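Long-range contacts in lovastatin nonaketide synthase, polyketide synthase component (Aspergillus terreus, PDB 7CPX), which builds the nonaketide backbone of lovastatin, condensing nine malonyl-CoA units with SAM-dependent methylation and NADPH-dependent reduction to give carrier-bound dihydromonacolin L: residues R2189-N2194 with V2210-V2215; V2162-D2167 with G2238-P2243; T2216-V2221 with V2270-E2275; H1109-R1114 with P2195-H2200; D2156-L2161 with L2231-V2236. The protein carries 2 engineered substitutions. All coordinates share one frame; numbering follows the deposited sequence.

Interaction 1. Residues R2189-N2194 with V2210-V2215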
# COMPACT_ATOMS: atom_id res chain seq x y z
N ARG A 2189 57.26 34.03 12.03
CA ARG A 2189 58.18 34.80 11.20
C ARG A 2189 57.63 34.98 9.79
O ARG A 2189 57.97 35.96 9.11
CB ARG A 2189 59.56 34.14 11.16
CG ARG A 2189 59.54 32.64 10.90
CD ARG A 2189 60.94 32.06 10.80
NE ARG A 2189 60.91 30.62 10.58
CZ ARG A 2189 61.98 29.84 10.54
NH1 ARG A 2189 63.20 30.34 10.70
NH2 ARG A 2189 61.83 28.54 10.33
N ASN A 2190 56.79 34.05 9.33
CA ASN A 2190 56.12 34.14 8.04
C ASN A 2190 54.65 33.79 8.23
O ASN A 2190 54.21 32.68 7.90
CB ASN A 2190 56.77 33.22 7.01
CG ASN A 2190 58.25 33.49 6.84
OD1 ASN A 2190 59.09 32.81 7.42
ND2 ASN A 2190 58.58 34.50 6.05
N PRO A 2191 53.85 34.72 8.77
CA PRO A 2191 52.44 34.41 9.09
C PRO A 2191 51.54 34.50 7.86
O PRO A 2191 50.80 35.46 7.64
CB PRO A 2191 52.11 35.48 10.13
CG PRO A 2191 52.89 36.66 9.67
CD PRO A 2191 54.19 36.11 9.12
N GLN A 2192 51.59 33.46 7.03
CA GLN A 2192 50.76 33.40 5.83
C GLN A 2192 49.35 32.98 6.22
O GLN A 2192 49.07 31.79 6.38
CB GLN A 2192 51.37 32.45 4.81
CG GLN A 2192 50.46 32.13 3.64
CD GLN A 2192 49.86 33.38 3.02
OE1 GLN A 2192 50.50 34.43 2.97
NE2 GLN A 2192 48.63 33.26 2.54
N VAL A 2193 48.46 33.95 6.37
CA VAL A 2193 47.07 33.71 6.70
C VAL A 2193 46.20 34.60 5.82
O VAL A 2193 46.49 35.79 5.66
CB VAL A 2193 46.77 33.98 8.19
CG1 VAL A 2193 45.32 33.67 8.51
CG2 VAL A 2193 47.70 33.17 9.07
N ASN A 2194 45.14 34.02 5.26
CA ASN A 2194 44.25 34.79 4.42
C ASN A 2194 43.47 35.80 5.27
O ASN A 2194 42.89 35.41 6.30
CB ASN A 2194 43.28 33.87 3.69
CG ASN A 2194 42.52 34.57 2.58
OD1 ASN A 2194 42.10 35.71 2.72
ND2 ASN A 2194 42.34 33.87 1.46
N VAL A 2210 47.30 38.65 12.86
CA VAL A 2210 48.61 38.01 12.70
C VAL A 2210 49.68 39.04 13.02
O VAL A 2210 49.59 40.20 12.60
CB VAL A 2210 48.79 37.45 11.27
CG1 VAL A 2210 47.70 36.44 10.96
CG2 VAL A 2210 48.81 38.56 10.25
N LEU A 2211 50.69 38.62 13.77
CA LEU A 2211 51.65 39.54 14.36
C LEU A 2211 52.97 39.62 13.61
O LEU A 2211 53.69 40.62 13.77
CB LEU A 2211 51.93 39.15 15.81
CG LEU A 2211 52.62 40.20 16.68
CD1 LEU A 2211 51.77 41.45 16.77
CD2 LEU A 2211 52.90 39.64 18.07
N SER A 2212 53.32 38.62 12.81
CA SER A 2212 54.61 38.59 12.12
C SER A 2212 55.76 38.71 13.10
O SER A 2212 56.76 39.37 12.83
CB SER A 2212 54.69 39.69 11.06
OG SER A 2212 53.62 39.60 10.14
N MET A 2213 55.63 38.05 14.25
CA MET A 2213 56.61 38.14 15.32
C MET A 2213 57.52 36.91 15.28
O MET A 2213 57.04 35.78 15.40
CB MET A 2213 55.91 38.25 16.67
CG MET A 2213 56.84 38.34 17.87
SD MET A 2213 55.94 38.31 19.43
CE MET A 2213 55.38 36.61 19.48
N ASP A 2214 58.82 37.14 15.12
CA ASP A 2214 59.81 36.07 15.20
C ASP A 2214 60.24 35.93 16.66
O ASP A 2214 60.99 36.77 17.17
CB ASP A 2214 61.00 36.37 14.30
CG ASP A 2214 62.02 35.26 14.29
OD1 ASP A 2214 61.78 34.22 14.94
OD2 ASP A 2214 63.07 35.42 13.64
N VAL A 2215 59.76 34.87 17.32
CA VAL A 2215 60.00 34.72 18.75
C VAL A 2215 61.45 34.43 19.08
O VAL A 2215 61.82 34.39 20.26
CB VAL A 2215 59.09 33.61 19.31
CG1 VAL A 2215 59.72 32.24 19.09
CG2 VAL A 2215 58.81 33.85 20.78
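Val2193 and Val2210 form the close-packed end of this contact. Their side chains run in opposite directions and slide past one another, bringing CG2 of Val2193 to 3.8 Å from CG1 of Val2210. In Val2210, CG1 stands anti to the carbonyl carbon (chi1 -58°), and this turns it toward the other valine. Pro2191 continues the apolar strip: its CB lies 4.0 Å from CB of Val2210, while its CG sits against the backbone of Ser2212, 3.6 Å from Ser2212 CA. The proline is the centre of an inverse gamma turn, closed by Gln2192 N bonding to Asn2190 O at 2.9 Å. The two loops leave the neighbouring parallel strands 2183-2187 and 2207-2210, the latter an outermost strand of the Rossmann-type sheet of the ketoreductase domain, and they run nearly antiparallel to each other. Such loops at the C-terminal strand ends commonly hold the adenosine half of a dinucleotide; here Arg2189, Asn2190, Asp2214 and Val2215 belong to the NADP pocket seen in the structure. Toward this pocket the contact becomes loose. Arg2189 and Asp2214 touch only through the roots of their side chains, with 4.1 Å between Arg2189 CB and Asp2214 CB. Beyond CG the arginine is extended and its end leads away from Asp2214; its NE stays 5.7 Å from Asp2214 OD1, too far for a salt bridge. OD1 of the aspartate is instead hydrogen-bonded to Thr2216 OG1. No hydrogen bond joins the two loops directly.

Interaction 2. Residues V2162-D2167 with G2238-P2243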
# COMPACT_ATOMS: atom_id res chain seq x y z
N VAL A 2162 51.88 31.57 19.59
CA VAL A 2162 53.20 31.82 19.04
C VAL A 2162 53.59 30.66 18.15
O VAL A 2162 53.59 29.50 18.58
CB VAL A 2162 54.24 32.04 20.16
CG1 VAL A 2162 55.60 32.34 19.57
CG2 VAL A 2162 53.79 33.16 21.07
N GLY A 2163 53.93 30.96 16.90
CA GLY A 2163 54.20 29.93 15.92
C GLY A 2163 52.98 29.21 15.43
O GLY A 2163 53.10 28.32 14.57
N LEU A 2164 51.80 29.55 15.93
CA LEU A 2164 50.54 28.91 15.56
C LEU A 2164 49.82 29.71 14.49
O LEU A 2164 48.68 30.15 14.66
CB LEU A 2164 49.68 28.73 16.80
CG LEU A 2164 49.82 27.36 17.48
CD1 LEU A 2164 51.29 27.00 17.67
CD2 LEU A 2164 49.11 27.36 18.82
N THR A 2165 50.48 29.90 13.35
CA THR A 2165 49.87 30.52 12.18
C THR A 2165 49.50 29.51 11.11
O THR A 2165 48.82 29.87 10.14
CB THR A 2165 50.82 31.56 11.58
OG1 THR A 2165 52.10 30.97 11.33
CG2 THR A 2165 50.98 32.75 12.52
N GLY A 2166 49.92 28.25 11.26
CA GLY A 2166 49.59 27.22 10.31
C GLY A 2166 48.19 26.69 10.52
O GLY A 2166 47.36 27.27 11.22
N ASP A 2167 47.92 25.55 9.88
CA ASP A 2167 46.60 24.95 10.00
C ASP A 2167 46.28 24.60 11.45
O ASP A 2167 45.17 24.84 11.92
CB ASP A 2167 46.51 23.70 9.12
CG ASP A 2167 46.87 23.98 7.67
OD1 ASP A 2167 47.36 25.09 7.38
OD2 ASP A 2167 46.66 23.09 6.82
N GLY A 2238 47.02 35.06 27.82
CA GLY A 2238 47.46 33.69 27.63
C GLY A 2238 48.34 33.57 26.41
O GLY A 2238 48.30 34.42 25.51
N ILE A 2239 49.13 32.51 26.39
CA ILE A 2239 50.05 32.22 25.29
C ILE A 2239 49.93 30.75 24.94
O ILE A 2239 49.89 29.89 25.83
CB ILE A 2239 51.50 32.58 25.65
CG1 ILE A 2239 51.61 34.07 25.98
CG2 ILE A 2239 52.43 32.23 24.50
CD1 ILE A 2239 52.99 34.49 26.44
N ALA A 2240 49.89 30.46 23.64
CA ALA A 2240 49.94 29.09 23.12
C ALA A 2240 51.23 28.98 22.32
O ALA A 2240 51.25 29.22 21.11
CB ALA A 2240 48.72 28.77 22.28
N PHE A 2241 52.31 28.62 23.00
CA PHE A 2241 53.65 28.64 22.43
C PHE A 2241 53.88 27.33 21.68
O PHE A 2241 54.07 26.28 22.30
CB PHE A 2241 54.69 28.83 23.53
CG PHE A 2241 56.09 28.97 23.03
CD1 PHE A 2241 56.87 27.85 22.82
CD2 PHE A 2241 56.62 30.22 22.76
CE1 PHE A 2241 58.16 27.97 22.36
CE2 PHE A 2241 57.91 30.35 22.30
CZ PHE A 2241 58.68 29.22 22.10
N GLY A 2242 53.87 27.39 20.35
CA GLY A 2242 54.12 26.22 19.54
C GLY A 2242 54.96 26.45 18.29
O GLY A 2242 54.75 25.79 17.27
N PRO A 2243 55.92 27.38 18.33
CA PRO A 2243 56.84 27.51 17.20
C PRO A 2243 57.64 26.23 17.02
O PRO A 2243 58.02 25.57 17.99
CB PRO A 2243 57.73 28.69 17.59
CG PRO A 2243 57.73 28.66 19.07
CD PRO A 2243 56.36 28.20 19.47
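Val2162 is joined to the other segment through both of its backbone polar groups. Its carbonyl oxygen accepts from Gly2242 N at 2.8 Å, with the donor in the carbonyl plane and a fairly straight N-H...O angle of 159°. The second bond, from Val2162 N to Ala2240 O at 2.9 Å, is more bent (131°), and the donor stands well above the plane of the carbonyl. Around this backbone pair the side chains divide between two faces. On one, Val2162 CG2 lies beside Ile2239 CG2, 3.8 Å away and pointing the same way, while CG1, anti to the backbone N (chi1 -179°), meets CD2 of Phe2241 at 4.0 Å as the two side chains cross obliquely. Pro2243 CD sits over the centre of the Phe2241 ring. Leu2273 of helix 2256-2276 covers Val2162, Ile2239 and Phe2241. On the other face the two methyls of Leu2164 separate: CD2 packs 3.8 Å from Ala2240 CB, and CD1 lies 3.5 Å from Gly2242 CA. Gly2163, whose phi is positive, brings its CA to 3.8 Å from Pro2243 CA, and its N bonds to Thr2187 OG1. Gly2163, Gly2242 and Pro2243 line the NADP pocket. Two neighbouring parallel strands ending side by side, one running into a glycine-rich turn and then a helix, are characteristic of the cofactor site in the Rossmann fold of short-chain dehydrogenase-like ketoreductases.

Interaction 3. Residues T2216-V2221 with V2270-E2275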
# COMPACT_ATOMS: atom_id res chain seq x y z
N THR A 2216 62.30 34.22 18.06
CA THR A 2216 63.70 33.94 18.32
C THR A 2216 64.43 35.15 18.88
O THR A 2216 65.37 35.00 19.67
CB THR A 2216 64.38 33.47 17.03
OG1 THR A 2216 63.49 32.64 16.29
CG2 THR A 2216 65.64 32.69 17.36
N SER A 2217 64.02 36.36 18.49
CA SER A 2217 64.71 37.58 18.84
C SER A 2217 63.93 38.36 19.89
O SER A 2217 62.70 38.49 19.79
CB SER A 2217 64.93 38.46 17.61
OG SER A 2217 65.59 39.67 17.94
N GLN A 2218 64.64 38.88 20.89
CA GLN A 2218 64.01 39.73 21.89
C GLN A 2218 63.41 40.97 21.25
O GLN A 2218 62.30 41.39 21.59
CB GLN A 2218 65.02 40.12 22.96
CG GLN A 2218 64.47 40.99 24.08
CD GLN A 2218 63.59 40.22 25.05
OE1 GLN A 2218 63.81 39.03 25.29
NE2 GLN A 2218 62.60 40.90 25.62
N ASN A 2219 64.14 41.58 20.31
CA ASN A 2219 63.64 42.79 19.66
C ASN A 2219 62.35 42.51 18.90
O ASN A 2219 61.40 43.30 18.96
CB ASN A 2219 64.70 43.34 18.71
CG ASN A 2219 65.99 43.69 19.42
OD1 ASN A 2219 65.99 44.07 20.59
ND2 ASN A 2219 67.11 43.56 18.71
N SER A 2220 62.29 41.38 18.19
CA SER A 2220 61.07 41.05 17.45
C SER A 2220 59.89 40.83 18.39
O SER A 2220 58.78 41.29 18.11
CB SER A 2220 61.31 39.80 16.59
OG SER A 2220 62.30 40.04 15.61
N VAL A 2221 60.12 40.13 19.50
CA VAL A 2221 59.04 39.89 20.45
C VAL A 2221 58.55 41.19 21.05
O VAL A 2221 57.34 41.42 21.19
CB VAL A 2221 59.49 38.90 21.54
CG1 VAL A 2221 58.41 38.75 22.59
CG2 VAL A 2221 59.81 37.55 20.93
N VAL A 2270 60.52 30.72 24.51
CA VAL A 2270 59.90 30.60 25.83
C VAL A 2270 60.64 31.48 26.83
O VAL A 2270 60.03 32.07 27.72
CB VAL A 2270 59.85 29.14 26.30
CG1 VAL A 2270 58.99 28.32 25.37
CG2 VAL A 2270 61.24 28.53 26.42
N ARG A 2271 61.96 31.58 26.70
CA ARG A 2271 62.73 32.42 27.62
C ARG A 2271 62.29 33.87 27.50
O ARG A 2271 62.02 34.54 28.50
CB ARG A 2271 64.22 32.26 27.33
CG ARG A 2271 65.13 32.90 28.35
CD ARG A 2271 66.46 32.17 28.40
NE ARG A 2271 67.07 32.05 27.08
CZ ARG A 2271 68.08 31.24 26.78
NH1 ARG A 2271 68.62 30.45 27.69
NH2 ARG A 2271 68.56 31.23 25.54
N ILE A 2272 62.19 34.37 26.26
CA ILE A 2272 61.81 35.76 26.04
C ILE A 2272 60.40 36.01 26.55
O ILE A 2272 60.13 36.99 27.25
CB ILE A 2272 61.93 36.11 24.55
CG1 ILE A 2272 63.39 36.05 24.10
CG2 ILE A 2272 61.35 37.49 24.28
CD1 ILE A 2272 63.58 36.03 22.60
N LEU A 2273 59.46 35.11 26.22
CA LEU A 2273 58.08 35.33 26.61
C LEU A 2273 57.90 35.21 28.12
O LEU A 2273 57.11 35.96 28.71
CB LEU A 2273 57.17 34.34 25.88
CG LEU A 2273 57.03 34.66 24.39
CD1 LEU A 2273 56.45 33.48 23.64
CD2 LEU A 2273 56.17 35.89 24.18
N HIS A 2274 58.61 34.28 28.76
CA HIS A 2274 58.56 34.19 30.22
C HIS A 2274 59.10 35.45 30.86
O HIS A 2274 58.48 36.02 31.77
CB HIS A 2274 59.36 32.96 30.67
CG HIS A 2274 59.45 32.82 32.16
ND1 HIS A 2274 58.34 32.70 32.97
CD2 HIS A 2274 60.52 32.76 32.98
CE1 HIS A 2274 58.73 32.58 34.23
NE2 HIS A 2274 60.04 32.62 34.26
N GLU A 2275 60.25 35.94 30.38
CA GLU A 2275 60.79 37.19 30.90
C GLU A 2275 59.80 38.33 30.72
O GLU A 2275 59.68 39.21 31.59
CB GLU A 2275 62.11 37.52 30.22
CG GLU A 2275 63.24 36.56 30.56
CD GLU A 2275 64.50 36.82 29.75
OE1 GLU A 2275 64.49 37.76 28.93
OE2 GLU A 2275 65.49 36.09 29.95
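Ile2272 projects from helix 2256-2276 straight at the first turn of helix 2218-2230, and its two branches go to different neighbours. The longer branch, with CG1 anti to the carbonyl carbon (chi1 -65°), ends in CD1 at the helix start, 3.5 Å from Gln2218 N and 3.6 Å from Thr2216 O. The shorter branch, CG2, is set against Val2221, whose side chain crosses it at a slant. All three side-chain carbons of the valine border this methyl, CB being 3.6 Å from Ile2272 CG2. Gln2218 passes the isoleucine in the opposite direction; its chain bends at chi2 (74°) and brings CD to 3.6 Å from Ile2272 CG2. The amide NE2 is used within its own helix, bonding to Glu2222 OE2. The next residue, Leu2273, also slants across Val2221, with its CD2 4.0 Å from Val2221 CG1. No hydrogen bond crosses between the segments. Ser2217 is the N-cap of helix 2218-2230, its OG accepting weakly from Asn2219 N, and the neighbouring Thr2216 is part of the NADP pocket. Leu2273 also faces strand 2236-2241, while Val2221 packs on the loop residues Met2213 and Val2215. Neighbouring helices packed in one layer against a parallel sheet are what the three-layer alpha/beta Rossmann fold of the ketoreductase is built from.

Interaction 4. Residues H1109-R1114 with P2195-H2200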
# COMPACT_ATOMS: atom_id res chain seq x y z
N HIS A 1109 35.52 26.97 1.07
CA HIS A 1109 36.19 27.23 2.34
C HIS A 1109 37.70 27.32 2.14
O HIS A 1109 38.30 26.44 1.51
CB HIS A 1109 35.84 26.13 3.34
CG HIS A 1109 36.02 26.54 4.77
ND1 HIS A 1109 35.29 27.55 5.35
CD2 HIS A 1109 36.85 26.08 5.73
CE1 HIS A 1109 35.66 27.69 6.61
NE2 HIS A 1109 36.61 26.81 6.86
N PRO A 1110 38.34 28.36 2.68
CA PRO A 1110 39.62 28.83 2.12
C PRO A 1110 40.76 27.83 2.14
O PRO A 1110 41.27 27.44 1.08
CB PRO A 1110 39.95 30.03 3.01
CG PRO A 1110 39.33 29.68 4.32
CD PRO A 1110 38.03 29.03 3.96
N HIS A 1111 41.16 27.41 3.33
CA HIS A 1111 42.32 26.54 3.51
C HIS A 1111 41.83 25.20 4.02
O HIS A 1111 41.20 25.13 5.08
CB HIS A 1111 43.31 27.13 4.51
CG HIS A 1111 43.49 28.61 4.39
ND1 HIS A 1111 44.47 29.19 3.61
CD2 HIS A 1111 42.81 29.64 4.96
CE1 HIS A 1111 44.39 30.50 3.70
NE2 HIS A 1111 43.39 30.80 4.52
N MET A 1112 42.11 24.15 3.26
CA MET A 1112 41.68 22.81 3.64
C MET A 1112 42.79 21.86 3.22
O MET A 1112 43.09 21.76 2.02
CB MET A 1112 40.35 22.45 2.99
CG MET A 1112 39.37 23.61 2.90
SD MET A 1112 37.72 23.09 2.43
CE MET A 1112 37.04 22.67 4.04
N ASN A 1113 43.40 21.19 4.19
CA ASN A 1113 44.42 20.20 3.88
C ASN A 1113 43.86 19.18 2.90
O ASN A 1113 42.74 18.68 3.08
CB ASN A 1113 44.89 19.52 5.16
CG ASN A 1113 45.56 20.48 6.12
OD1 ASN A 1113 46.78 20.60 6.13
ND2 ASN A 1113 44.76 21.17 6.92
N ARG A 1114 44.63 18.90 1.85
CA ARG A 1114 44.20 18.02 0.78
C ARG A 1114 44.07 16.59 1.30
O ARG A 1114 45.08 15.90 1.50
CB ARG A 1114 45.18 18.08 -0.39
CG ARG A 1114 44.73 17.31 -1.62
CD ARG A 1114 45.87 17.16 -2.61
NE ARG A 1114 46.98 16.39 -2.05
CZ ARG A 1114 47.04 15.07 -2.02
NH1 ARG A 1114 46.07 14.32 -2.52
NH2 ARG A 1114 48.09 14.48 -1.47
N PRO A 2195 43.43 37.08 4.89
CA PRO A 2195 42.62 38.03 5.68
C PRO A 2195 41.17 37.61 5.78
O PRO A 2195 40.51 37.84 6.80
CB PRO A 2195 42.79 39.35 4.91
CG PRO A 2195 44.04 39.18 4.11
CD PRO A 2195 44.11 37.73 3.76
N LYS A 2196 40.65 36.99 4.72
CA LYS A 2196 39.29 36.46 4.76
C LYS A 2196 39.13 35.39 5.83
O LYS A 2196 38.02 35.21 6.34
CB LYS A 2196 38.93 35.94 3.37
CG LYS A 2196 37.66 35.11 3.26
CD LYS A 2196 37.97 33.68 2.86
CE LYS A 2196 38.39 32.85 4.05
NZ LYS A 2196 39.88 32.82 4.24
N TRP A 2197 40.21 34.69 6.20
CA TRP A 2197 40.12 33.77 7.33
C TRP A 2197 39.95 34.53 8.64
O TRP A 2197 39.21 34.09 9.53
CB TRP A 2197 41.36 32.88 7.39
CG TRP A 2197 41.33 31.91 8.53
CD1 TRP A 2197 40.84 30.64 8.51
CD2 TRP A 2197 41.80 32.14 9.86
NE1 TRP A 2197 40.98 30.06 9.75
CE2 TRP A 2197 41.57 30.96 10.60
CE3 TRP A 2197 42.40 33.23 10.50
CZ2 TRP A 2197 41.91 30.84 11.94
CZ3 TRP A 2197 42.74 33.10 11.84
CH2 TRP A 2197 42.49 31.92 12.54
N LEU A 2198 40.63 35.67 8.76
CA LEU A 2198 40.39 36.54 9.90
C LEU A 2198 38.94 37.00 9.92
O LEU A 2198 38.32 37.06 10.99
CB LEU A 2198 41.34 37.74 9.85
CG LEU A 2198 42.83 37.41 9.70
CD1 LEU A 2198 43.63 38.68 9.48
CD2 LEU A 2198 43.35 36.66 10.92
N ALA A 2199 38.38 37.30 8.75
CA ALA A 2199 36.97 37.66 8.69
C ALA A 2199 36.09 36.51 9.15
O ALA A 2199 35.12 36.71 9.89
CB ALA A 2199 36.60 38.07 7.26
N HIS A 2200 36.40 35.29 8.71
CA HIS A 2200 35.61 34.13 9.10
C HIS A 2200 35.62 33.94 10.61
O HIS A 2200 34.57 33.73 11.23
CB HIS A 2200 36.14 32.87 8.40
CG HIS A 2200 35.81 31.60 9.12
ND1 HIS A 2200 34.52 31.18 9.34
CD2 HIS A 2200 36.61 30.66 9.68
CE1 HIS A 2200 34.53 30.03 10.00
NE2 HIS A 2200 35.79 29.70 10.22
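His1109 presents the edge of its ring to one face of His2200, a T-shaped pair with the planes at 86° and the centroids 5.3 Å apart. CE1 of His1109 does the touching, standing above the His2200 ring and offset toward its rim. The contact is an interdomain one: residues 1109-1114 lead into the short strand 1113-1115 of the dehydratase, in its predicted C-terminal hotdog fold, while residues 2195-2200 open a helix of the Rossmann-type ketoreductase. Beside the histidines, Pro1110 lies against the bent end of Lys2196. The lysine CE is 3.3 Å from Pro1110 CG, carried there by bends at chi2 and chi3. His1111 comes next, crossing Trp2197 at about a right angle. Trp2197 CB lies at the edge of the His1111 ring, near its plane, 4.1 Å from His1111 NE2, and the ring planes meet obliquely at 68°. The same NE2 is 4.1 Å from Lys2196 NZ without a hydrogen bond between them; a charged ammonium this close would probably disfavour protonation of His1111. No hydrogen bond at all crosses between the two segments, which meet through ring contacts and the packing of the lysine end on Pro1110. Further out, Asn2194 caps the helix through Lys2196 N, and Trp2197 NE1 makes a weak hydrogen bond to Asp1145 OD2 of the dehydratase. Arg1147 touches both rings of the histidine pair, and Arg2170 touches His1111 and Trp2197. Within the loop itself Pro1110 folds back over its neighbour, its CD 3.3 Å above the plane of the His1109 ring and displaced toward the rim.

Interaction 5. Residues D2156-L2161 with L2231-V2236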
# COMPACT_ATOMS: atom_id res chain seq x y z
N ASP A 2156 38.02 39.85 27.31
CA ASP A 2156 38.80 41.06 27.53
C ASP A 2156 40.29 40.78 27.60
O ASP A 2156 41.03 41.49 28.29
CB ASP A 2156 38.33 41.76 28.81
CG ASP A 2156 38.49 40.88 30.04
OD1 ASP A 2156 38.90 39.71 29.89
OD2 ASP A 2156 38.20 41.36 31.16
N LYS A 2157 40.76 39.76 26.88
CA LYS A 2157 42.17 39.40 26.89
C LYS A 2157 42.58 38.90 25.52
O LYS A 2157 41.79 38.28 24.80
CB LYS A 2157 42.47 38.34 27.95
CG LYS A 2157 42.49 38.87 29.37
CD LYS A 2157 42.43 37.75 30.39
CE LYS A 2157 42.63 38.27 31.80
NZ LYS A 2157 42.43 37.22 32.83
N THR A 2158 43.83 39.16 25.17
CA THR A 2158 44.42 38.65 23.94
C THR A 2158 45.13 37.34 24.21
O THR A 2158 45.88 37.22 25.18
CB THR A 2158 45.41 39.65 23.33
OG1 THR A 2158 45.86 40.55 24.35
CG2 THR A 2158 44.77 40.43 22.21
N TYR A 2159 44.88 36.36 23.36
CA TYR A 2159 45.52 35.05 23.48
C TYR A 2159 46.52 34.90 22.35
O TYR A 2159 46.16 34.99 21.17
CB TYR A 2159 44.46 33.95 23.46
CG TYR A 2159 43.52 34.07 24.63
CD1 TYR A 2159 43.88 33.63 25.89
CD2 TYR A 2159 42.27 34.65 24.48
CE1 TYR A 2159 43.03 33.75 26.96
CE2 TYR A 2159 41.41 34.78 25.55
CZ TYR A 2159 41.80 34.32 26.79
OH TYR A 2159 40.94 34.44 27.87
N LEU A 2160 47.78 34.70 22.71
CA LEU A 2160 48.91 34.79 21.79
C LEU A 2160 49.37 33.39 21.42
O LEU A 2160 50.01 32.71 22.23
CB LEU A 2160 50.04 35.59 22.42
CG LEU A 2160 51.24 35.91 21.53
CD1 LEU A 2160 50.83 36.87 20.43
CD2 LEU A 2160 52.37 36.49 22.35
N LEU A 2161 49.05 32.96 20.21
CA LEU A 2161 49.46 31.65 19.70
C LEU A 2161 50.76 31.86 18.94
O LEU A 2161 50.75 32.30 17.78
CB LEU A 2161 48.37 31.04 18.83
CG LEU A 2161 46.93 31.33 19.25
CD1 LEU A 2161 45.96 30.56 18.38
CD2 LEU A 2161 46.68 31.00 20.71
N LEU A 2231 47.66 48.18 18.08
CA LEU A 2231 46.35 47.72 17.62
C LEU A 2231 45.28 47.90 18.68
O LEU A 2231 44.10 47.64 18.39
CB LEU A 2231 46.44 46.26 17.20
CG LEU A 2231 47.29 45.98 15.96
CD1 LEU A 2231 47.60 44.49 15.84
CD2 LEU A 2231 46.60 46.48 14.71
N HIS A 2232 45.64 48.32 19.89
CA HIS A 2232 44.69 48.57 20.97
C HIS A 2232 44.02 47.29 21.44
O HIS A 2232 42.88 47.31 21.92
CB HIS A 2232 43.64 49.60 20.55
CG HIS A 2232 44.22 50.91 20.12
ND1 HIS A 2232 45.52 51.28 20.41
CD2 HIS A 2232 43.69 51.94 19.41
CE1 HIS A 2232 45.75 52.48 19.90
NE2 HIS A 2232 44.66 52.90 19.30
N LEU A 2233 44.71 46.16 21.30
CA LEU A 2233 44.19 44.90 21.78
C LEU A 2233 44.29 44.81 23.30
O LEU A 2233 45.13 45.47 23.91
CB LEU A 2233 44.95 43.74 21.14
CG LEU A 2233 45.12 43.78 19.62
CD1 LEU A 2233 46.00 42.64 19.15
CD2 LEU A 2233 43.77 43.74 18.93
N PRO A 2234 43.44 44.01 23.93
CA PRO A 2234 43.53 43.84 25.39
C PRO A 2234 44.87 43.24 25.79
O PRO A 2234 45.60 42.71 24.94
CB PRO A 2234 42.37 42.89 25.71
CG PRO A 2234 41.42 43.06 24.59
CD PRO A 2234 42.26 43.33 23.38
N PRO A 2235 45.22 43.31 27.07
CA PRO A 2235 46.49 42.72 27.51
C PRO A 2235 46.52 41.21 27.28
O PRO A 2235 45.49 40.54 27.32
CB PRO A 2235 46.55 43.06 29.00
CG PRO A 2235 45.60 44.19 29.18
CD PRO A 2235 44.52 43.97 28.18
N VAL A 2236 47.72 40.69 27.05
CA VAL A 2236 47.88 39.26 26.80
C VAL A 2236 47.50 38.50 28.05
O VAL A 2236 48.14 38.64 29.10
CB VAL A 2236 49.31 38.94 26.36
CG1 VAL A 2236 49.45 37.46 26.07
CG2 VAL A 2236 49.69 39.76 25.14
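Thr2158 and Val2236 pair as parallel strand neighbours, and one conventional hydrogen bond fixes them: Thr2158 N donates to Pro2235 O at 3.0 Å and 166°. The bond is nearly straight, although the donor rises well above the carbonyl plane. Two CA-H...O contacts add to it. Lys2157 CA approaches the same Pro2235 O at 3.5 Å, and Val2236 CA approaches Thr2158 O at 3.3 Å. This hydrogen bond, with the two CA-H...O contacts, starts the pairing of strand 2158-2162 with strand 2236-2241, the centre of the Rossmann-type sheet of the ketoreductase, where the strand order 3-2-1-4 places the first and fourth strands side by side. Residues 2231-2236 bring the chain there from the end of helix 2218-2230, which His2232 closes with a Schellman motif. Apolar contacts follow along the strand. Val2236 CG1, anti to the backbone N (chi1 -179°), lies 4.1 Å from Leu2160 CB. Nearer the strand start, the methyl CG2 of Thr2158, as modelled, meets Leu2233 CB, though the placing of this side chain is doubtful. Helix 2218-2230 covers these groups through Leu2225, which touches Leu2160, and Leu2228, which touches Leu2233 and Val2236. At the entrance to the strand the ring of Pro2234 packs against the backbone instead, its CB 3.7 Å from Lys2157 CA. Lys2157 is extended beyond CG, and its NZ forms a salt bridge with Asp2287.

Following the chain from the N terminus, residues 1109-1114 open interaction 4, which closes more than a thousand residues later at 2195-2200 and joins dehydratase to ketoreductase. Before then, strand 2158-2162 and its following turn open interactions 5 and 2, and residues 2189-2194 open interaction 1; interaction 4 crosses all three. Interaction 1 closes first among these, at 2210-2215, and lies wholly within the spans of 5 and 2. Interaction 3 opens next, at 2216-2221. Interactions 5 and 2 then close in turn along the approach to strand 2236-2241 and the strand itself, crossing each other, and interaction 3, crossing both, closes last on helix 2256-2276, tying two helices of one layer together beside the sheet.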